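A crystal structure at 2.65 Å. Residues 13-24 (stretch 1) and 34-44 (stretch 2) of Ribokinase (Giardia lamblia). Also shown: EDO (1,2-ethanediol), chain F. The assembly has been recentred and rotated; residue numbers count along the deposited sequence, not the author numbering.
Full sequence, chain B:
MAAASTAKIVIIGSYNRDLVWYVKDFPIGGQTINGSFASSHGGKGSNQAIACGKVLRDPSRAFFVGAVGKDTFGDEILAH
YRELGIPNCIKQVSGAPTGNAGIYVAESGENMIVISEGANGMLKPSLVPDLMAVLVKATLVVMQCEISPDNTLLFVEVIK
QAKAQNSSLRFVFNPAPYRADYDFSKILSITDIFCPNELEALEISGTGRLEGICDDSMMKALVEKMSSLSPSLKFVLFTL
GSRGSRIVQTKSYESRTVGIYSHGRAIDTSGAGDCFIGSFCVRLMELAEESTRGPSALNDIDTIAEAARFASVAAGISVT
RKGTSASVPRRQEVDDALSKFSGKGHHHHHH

Stretch 1, residues 13-24: GSYNRDLVWYVK
Stretch 2 (34-44) NGSFASSHGGK

Two antiparallel strands, one through Arg17 to Trp21 and the other through Phe37 to His41, run side by side with their N-to-C directions 147° apart, burying 936 Å² between the stretches. The register pairs Tyr22 with Ser36, Val20 with Ala38 and Asp18 with Ser40 as hydrogen-bonded pairs, and Trp21 with Phe37, Leu19 with Ser39 and Arg17 with His41 as non-hydrogen-bonded ones. Extended backbones, with phi/psi such as -123/131 at Val20 and -148/142 at Ala38, let each bonded pair close a two-bond ring: Tyr22 N to Ser36 O is 2.6 Å and Ser36 N to Tyr22 O 2.9 Å; Val20 N to Ala38 O is 3.0 Å and Ala38 N to Val20 O 2.8 Å; Asp18 N to Ser40 O is 2.7 Å and Ser40 N to Asp18 O 3.0 Å.

Phe37 has the largest covered area. Its t rotamer (chi2 75°) sets the ring obliquely against Trp21 (m, chi2 -97°), the phenyl and six-membered ring centroids 4.9 Å apart and the planes at 46°. Phe37 CD1 lies over a face of the indole, 3.5 Å from Trp21 CE2, while Leu19 CB meets the phenyl edge at Phe37 CE1, 3.8 Å away. Broad, largely apolar rings suit this end of the face because they meet over a wide area; the one polar atom of the indole, Trp21 NE1, is hydrogen-bonded elsewhere in the structure. Farther along it, Arg17 (t, p, t, chi4 -109°) reaches the t-rotamer Ser39: Arg17 NE donates to Ser39 OG at 2.6 Å, and Arg17 NH2 adds a weak bond to Ser39 OG at 2.9 Å. The small hydroxyl meets the guanidinium at its edge, where the N-H groups point.

Tyr22, next in covered area, projects from the other face with Val20 and Asp18. Its m rotamer (chi2 85°) brings Tyr22 CE1 to 4.1 Å from Ala38 CB, so the methyl lies at the ring edge. The residue is exposed, which a tyrosine with its polar hydroxyl tolerates.

Asp18, third, adopts m (chi2 -13°). Its OD2 is 3.4 Å from Gly42 CA, and a CB on Gly42 would clash with that oxygen. Asp18 OD1 accepts a hydrogen bond from ethanediol O2 at 3.1 Å, and Asn16 ND2 donates to the same O2 at 3.2 Å; the diol, probably from the crystallisation liquor, thus bridges two polar side chains.

Beyond the strand, Tyr15 (t, chi2 79°) starts away from stretch 2, yet its end returns: Tyr15 OH and His41 ND1 (His41 m, chi2 -51°) form a very short 2.5 Å hydrogen bond. Gly43, at phi/psi 88/126, packs its CA 4.1 Å from Tyr15 CA, where a CB would clash with the Tyr15 backbone.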

ATOM      1  N   GLY B  13       9.295  10.240 -18.052  1.00 22.87           N
ATOM      2  CA  GLY B  13       8.228   9.590 -17.329  1.00 22.18           C
ATOM      3  C   GLY B  13       8.457   9.516 -15.835  1.00 25.02           C
ATOM      4  O   GLY B  13       9.226  10.284 -15.258  1.00 26.43           O
ATOM      5  N   SER B  14       7.792   8.553 -15.219  1.00 25.05           N
ATOM      6  CA  SER B  14       7.632   8.544 -13.775  1.00 24.34           C
ATOM      7  C   SER B  14       8.692   7.709 -13.067  1.00 25.23           C
ATOM      8  O   SER B  14       9.260   6.765 -13.631  1.00 26.14           O
ATOM      9  CB  SER B  14       6.254   8.006 -13.417  1.00 23.14           C
ATOM     10  OG  SER B  14       6.142   6.687 -13.916  1.00 27.97           O
ATOM     11  N   TYR B  15       8.943   8.069 -11.812  1.00 20.93           N
ATOM     12  CA  TYR B  15       9.578   7.180 -10.853  1.00 21.61           C
ATOM     13  C   TYR B  15       8.618   7.018  -9.685  1.00 25.42           C
ATOM     14  O   TYR B  15       8.151   8.012  -9.116  1.00 23.86           O
ATOM     15  CB  TYR B  15      10.928   7.697 -10.335  1.00 24.49           C
ATOM     16  CG  TYR B  15      11.401   6.839  -9.176  1.00 24.77           C
ATOM     17  CD1 TYR B  15      11.996   5.612  -9.411  1.00 25.83           C
ATOM     18  CD2 TYR B  15      11.161   7.204  -7.856  1.00 23.54           C
ATOM     19  CE1 TYR B  15      12.384   4.790  -8.378  1.00 24.77           C
ATOM     20  CE2 TYR B  15      11.548   6.384  -6.804  1.00 25.65           C
ATOM     21  CZ  TYR B  15      12.159   5.172  -7.076  1.00 26.69           C
ATOM     22  OH  TYR B  15      12.566   4.326  -6.059  1.00 27.10           O
ATOM     23  N   ASN B  16       8.334   5.769  -9.330  1.00 24.48           N
ATOM     24  CA  ASN B  16       7.544   5.442  -8.156  1.00 24.89           C
ATOM     25  C   ASN B  16       8.339   4.486  -7.279  1.00 26.80           C
ATOM     26  O   ASN B  16       8.941   3.531  -7.778  1.00 24.33           O
ATOM     27  CB  ASN B  16       6.206   4.783  -8.536  1.00 23.74           C
ATOM     28  CG  ASN B  16       5.314   5.679  -9.385  1.00 25.05           C
ATOM     29  OD1 ASN B  16       5.126   6.853  -9.085  1.00 25.82           O
ATOM     30  ND2 ASN B  16       4.766   5.120 -10.453  1.00 26.71           N
ATOM     31  N   ARG B  17       8.347   4.749  -5.976  1.00 24.44           N
ATOM     32  CA  ARG B  17       8.816   3.756  -5.020  1.00 26.84           C
ATOM     33  C   ARG B  17       7.679   2.758  -4.809  1.00 26.03           C
ATOM     34  O   ARG B  17       6.596   3.127  -4.334  1.00 24.22           O
ATOM     35  CB  ARG B  17       9.233   4.418  -3.705  1.00 27.99           C
ATOM     36  CG  ARG B  17       9.855   3.467  -2.692  1.00 26.97           C
ATOM     37  CD  ARG B  17      10.997   2.723  -3.323  1.00 29.35           C
ATOM     38  NE  ARG B  17      11.720   1.858  -2.393  1.00 32.41           N
ATOM     39  CZ  ARG B  17      12.954   2.080  -1.944  1.00 38.15           C
ATOM     40  NH1 ARG B  17      13.637   3.152  -2.340  1.00 39.19           N
ATOM     41  NH2 ARG B  17      13.512   1.214  -1.104  1.00 41.30           N
ATOM     42  N   ASP B  18       7.906   1.510  -5.199  1.00 21.95           N
ATOM     43  CA  ASP B  18       6.880   0.478  -5.105  1.00 23.53           C
ATOM     44  C   ASP B  18       6.825  -0.057  -3.675  1.00 22.08           C
ATOM     45  O   ASP B  18       7.836  -0.526  -3.143  1.00 21.58           O
ATOM     46  CB  ASP B  18       7.191  -0.653  -6.082  1.00 25.50           C
ATOM     47  CG  ASP B  18       6.810  -0.330  -7.522  1.00 24.59           C
ATOM     48  OD1 ASP B  18       6.091   0.658  -7.778  1.00 22.49           O
ATOM     49  OD2 ASP B  18       7.279  -1.067  -8.418  1.00 29.73           O
ATOM     50  N   LEU B  19       5.670   0.067  -3.028  1.00 23.64           N
ATOM     51  CA  LEU B  19       5.453  -0.520  -1.706  1.00 25.45           C
ATOM     52  C   LEU B  19       4.479  -1.683  -1.861  1.00 28.26           C
ATOM     53  O   LEU B  19       3.289  -1.474  -2.128  1.00 29.81           O
ATOM     54  CB  LEU B  19       4.944   0.517  -0.714  1.00 26.12           C
ATOM     55  CG  LEU B  19       5.753   1.813  -0.666  1.00 24.96           C
ATOM     56  CD1 LEU B  19       5.040   2.870   0.169  1.00 23.56           C
ATOM     57  CD2 LEU B  19       7.110   1.509  -0.107  1.00 22.94           C
ATOM     58  N   VAL B  20       4.980  -2.899  -1.656  1.00 24.29           N
ATOM     59  CA  VAL B  20       4.330  -4.121  -2.115  1.00 27.83           C
ATOM     60  C   VAL B  20       4.083  -5.037  -0.928  1.00 27.47           C
ATOM     61  O   VAL B  20       4.996  -5.288  -0.134  1.00 27.70           O
ATOM     62  CB  VAL B  20       5.182  -4.842  -3.180  1.00 27.46           C
ATOM     63  CG1 VAL B  20       4.515  -6.135  -3.621  1.00 27.49           C
ATOM     64  CG2 VAL B  20       5.389  -3.942  -4.378  1.00 27.20           C
ATOM     65  N   TRP B  21       2.856  -5.536  -0.813  1.00 26.82           N
ATOM     66  CA  TRP B  21       2.498  -6.540   0.181  1.00 30.04           C
ATOM     67  C   TRP B  21       2.069  -7.819  -0.528  1.00 29.02           C
ATOM     68  O   TRP B  21       1.215  -7.784  -1.421  1.00 26.08           O
ATOM     69  CB  TRP B  21       1.377  -6.043   1.106  1.00 32.29           C
ATOM     70  CG  TRP B  21       1.798  -4.973   2.080  1.00 28.20           C
ATOM     71  CD1 TRP B  21       2.164  -5.147   3.384  1.00 27.98           C
ATOM     72  CD2 TRP B  21       1.901  -3.571   1.820  1.00 28.15           C
ATOM     73  NE1 TRP B  21       2.480  -3.941   3.953  1.00 26.49           N
ATOM     74  CE2 TRP B  21       2.329  -2.955   3.015  1.00 28.10           C
ATOM     75  CE3 TRP B  21       1.673  -2.774   0.691  1.00 26.76           C
ATOM     76  CZ2 TRP B  21       2.545  -1.583   3.111  1.00 25.59           C
ATOM     77  CZ3 TRP B  21       1.879  -1.408   0.793  1.00 25.91           C
ATOM     78  CH2 TRP B  21       2.311  -0.829   1.992  1.00 27.28           C
ATOM     79  N   TYR B  22       2.635  -8.942  -0.107  1.00 29.25           N
ATOM     80  CA  TYR B  22       2.332 -10.244  -0.684  1.00 29.50           C
ATOM     81  C   TYR B  22       1.341 -10.947   0.228  1.00 31.38           C
ATOM     82  O   TYR B  22       1.635 -11.192   1.403  1.00 32.99           O
ATOM     83  CB  TYR B  22       3.599 -11.083  -0.876  1.00 28.37           C
ATOM     84  CG  TYR B  22       4.512 -10.498  -1.926  1.00 29.31           C
ATOM     85  CD1 TYR B  22       5.430  -9.498  -1.610  1.00 26.82           C
ATOM     86  CD2 TYR B  22       4.425 -10.916  -3.250  1.00 30.35           C
ATOM     87  CE1 TYR B  22       6.247  -8.946  -2.583  1.00 27.82           C
ATOM     88  CE2 TYR B  22       5.230 -10.371  -4.232  1.00 30.82           C
ATOM     89  CZ  TYR B  22       6.136  -9.385  -3.901  1.00 33.19           C
ATOM     90  OH  TYR B  22       6.931  -8.850  -4.897  1.00 33.29           O
ATOM     91  N   VAL B  23       0.163 -11.245  -0.312  1.00 35.84           N
ATOM     92  CA  VAL B  23      -0.944 -11.816   0.443  1.00 32.91           C
ATOM     93  C   VAL B  23      -1.377 -13.103  -0.241  1.00 32.28           C
ATOM     94  O   VAL B  23      -1.072 -13.346  -1.412  1.00 33.65           O
ATOM     95  CB  VAL B  23      -2.126 -10.834   0.551  1.00 31.02           C
ATOM     96  CG1 VAL B  23      -1.710  -9.609   1.321  1.00 28.63           C
ATOM     97  CG2 VAL B  23      -2.580 -10.413  -0.850  1.00 33.07           C
ATOM     98  N   LYS B  24      -2.102 -13.936   0.510  1.00 33.98           N
ATOM     99  CA  LYS B  24      -2.695 -15.120  -0.098  1.00 34.98           C
ATOM    100  C   LYS B  24      -3.726 -14.719  -1.137  1.00 34.82           C
ATOM    101  O   LYS B  24      -3.680 -15.169  -2.286  1.00 36.78           O
ATOM    102  CB  LYS B  24      -3.346 -15.997   0.971  1.00 40.33           C
ATOM    103  CG  LYS B  24      -2.412 -16.941   1.702  1.00 44.52           C
ATOM    104  CD  LYS B  24      -3.215 -17.841   2.636  1.00 48.18           C
ATOM    105  CE  LYS B  24      -2.328 -18.588   3.623  1.00 56.82           C
ATOM    106  NZ  LYS B  24      -3.134 -19.381   4.611  1.00 58.63           N
ATOM    107  N   ASN B  34      -3.127 -10.400   6.945  1.00 37.73           N
ATOM    108  CA  ASN B  34      -1.676 -10.325   7.062  1.00 34.27           C
ATOM    109  C   ASN B  34      -1.010 -10.562   5.709  1.00 33.72           C
ATOM    110  O   ASN B  34      -1.572 -11.213   4.825  1.00 31.96           O
ATOM    111  CB  ASN B  34      -1.152 -11.320   8.107  1.00 35.01           C
ATOM    112  CG  ASN B  34      -1.325 -10.807   9.546  1.00 36.16           C
ATOM    113  OD1 ASN B  34      -0.516 -10.009  10.023  1.00 37.17           O
ATOM    114  ND2 ASN B  34      -2.372 -11.255  10.226  1.00 37.75           N
ATOM    115  N   GLY B  35       0.172  -9.970   5.534  1.00 32.73           N
ATOM    116  CA  GLY B  35       0.955 -10.150   4.331  1.00 29.79           C
ATOM    117  C   GLY B  35       2.439  -9.959   4.588  1.00 35.77           C
ATOM    118  O   GLY B  35       2.878  -9.731   5.718  1.00 36.30           O
ATOM    119  N   SER B  36       3.214 -10.066   3.510  1.00 33.92           N
ATOM    120  CA  SER B  36       4.662  -9.904   3.532  1.00 30.80           C
ATOM    121  C   SER B  36       5.031  -8.690   2.683  1.00 31.30           C
ATOM    122  O   SER B  36       4.541  -8.549   1.560  1.00 31.75           O
ATOM    123  CB  SER B  36       5.327 -11.189   3.014  1.00 31.79           C
ATOM    124  OG  SER B  36       6.727 -11.064   2.918  1.00 41.60           O
ATOM    125  N   PHE B  37       5.908  -7.831   3.201  1.00 32.19           N
ATOM    126  CA  PHE B  37       6.188  -6.530   2.600  1.00 29.74           C
ATOM    127  C   PHE B  37       7.559  -6.479   1.931  1.00 32.57           C
ATOM    128  O   PHE B  37       8.535  -7.034   2.445  1.00 34.35           O
ATOM    129  CB  PHE B  37       6.099  -5.427   3.651  1.00 29.34           C
ATOM    130  CG  PHE B  37       6.516  -4.067   3.151  1.00 29.51           C
ATOM    131  CD1 PHE B  37       5.688  -3.337   2.324  1.00 23.53           C
ATOM    132  CD2 PHE B  37       7.734  -3.510   3.538  1.00 33.03           C
ATOM    133  CE1 PHE B  37       6.062  -2.071   1.883  1.00 27.06           C
ATOM    134  CE2 PHE B  37       8.121  -2.253   3.094  1.00 26.84           C
ATOM    135  CZ  PHE B  37       7.280  -1.531   2.262  1.00 25.54           C
ATOM    136  N   ALA B  38       7.632  -5.760   0.810  1.00 29.71           N
ATOM    137  CA  ALA B  38       8.887  -5.492   0.122  1.00 27.34           C
ATOM    138  C   ALA B  38       8.821  -4.121  -0.551  1.00 30.45           C
ATOM    139  O   ALA B  38       7.779  -3.718  -1.080  1.00 29.11           O
ATOM    140  CB  ALA B  38       9.193  -6.579  -0.910  1.00 23.51           C
ATOM    141  N   SER B  39       9.941  -3.408  -0.519  1.00 30.83           N
ATOM    142  CA  SER B  39      10.062  -2.083  -1.107  1.00 27.49           C
ATOM    143  C   SER B  39      11.058  -2.117  -2.259  1.00 28.73           C
ATOM    144  O   SER B  39      12.141  -2.699  -2.136  1.00 31.43           O
ATOM    145  CB  SER B  39      10.515  -1.086  -0.045  1.00 26.44           C
ATOM    146  OG  SER B  39      10.848   0.144  -0.636  1.00 38.07           O
ATOM    147  N   SER B  40      10.707  -1.475  -3.372  1.00 28.36           N
ATOM    148  CA  SER B  40      11.549  -1.580  -4.559  1.00 28.12           C
ATOM    149  C   SER B  40      11.302  -0.402  -5.499  1.00 30.11           C
ATOM    150  O   SER B  40      10.287   0.295  -5.410  1.00 29.72           O
ATOM    151  CB  SER B  40      11.329  -2.916  -5.272  1.00 23.12           C
ATOM    152  OG  SER B  40      10.187  -2.855  -6.091  1.00 27.88           O
ATOM    153  N   HIS B  41      12.258  -0.198  -6.403  1.00 28.56           N
ATOM    154  CA  HIS B  41      12.172   0.847  -7.416  1.00 22.67           C
ATOM    155  C   HIS B  41      11.126   0.514  -8.473  1.00 24.39           C
ATOM    156  O   HIS B  41      11.042  -0.617  -8.958  1.00 29.17           O
ATOM    157  CB  HIS B  41      13.534   1.019  -8.090  1.00 24.37           C
ATOM    158  CG  HIS B  41      14.589   1.549  -7.175  1.00 28.81           C
ATOM    159  ND1 HIS B  41      14.403   2.676  -6.400  1.00 27.20           N
ATOM    160  CD2 HIS B  41      15.825   1.084  -6.875  1.00 26.45           C
ATOM    161  CE1 HIS B  41      15.491   2.898  -5.683  1.00 26.36           C
ATOM    162  NE2 HIS B  41      16.366   1.943  -5.947  1.00 28.58           N
ATOM    163  N   GLY B  42      10.326   1.498  -8.832  1.00 27.47           N
ATOM    164  CA  GLY B  42       9.306   1.327  -9.853  1.00 26.41           C
ATOM    165  C   GLY B  42       9.122   2.594 -10.665  1.00 26.79           C
ATOM    166  O   GLY B  42      10.053   3.385 -10.840  1.00 27.19           O
ATOM    167  N   GLY B  43       7.911   2.782 -11.165  1.00 23.54           N
ATOM    168  CA  GLY B  43       7.627   3.824 -12.120  1.00 22.51           C
ATOM    169  C   GLY B  43       7.869   3.304 -13.520  1.00 24.17           C
ATOM    170  O   GLY B  43       8.949   2.793 -13.817  1.00 23.91           O
ATOM    171  N   LYS B  44       6.873   3.411 -14.395  1.00 26.51           N
ATOM    172  CA  LYS B  44       7.058   2.900 -15.747  1.00 27.85           C
ATOM    173  C   LYS B  44       8.132   3.689 -16.485  1.00 27.33           C
ATOM    174  O   LYS B  44       8.867   3.124 -17.303  1.00 26.69           O
ATOM    175  CB  LYS B  44       5.728   2.907 -16.494  1.00 23.97           C
ATOM    176  CG  LYS B  44       4.953   1.646 -16.270  1.00 26.80           C
ATOM    177  CD  LYS B  44       3.521   1.763 -16.749  1.00 30.49           C
ATOM    178  CE  LYS B  44       2.760   0.502 -16.412  1.00 27.01           C
ATOM    179  NZ  LYS B  44       3.656  -0.660 -16.661  1.00 30.97           N
TER
HETATM  180  C1  EDO F 401       4.290   0.728 -12.258  1.00 33.01           C
HETATM  181  O1  EDO F 401       2.988   1.327 -12.179  1.00 33.32           O
HETATM  182  C2  EDO F 401       4.922   0.664 -10.869  1.00 30.93           C
HETATM  183  O2  EDO F 401       4.685   1.912 -10.205  1.00 30.69           O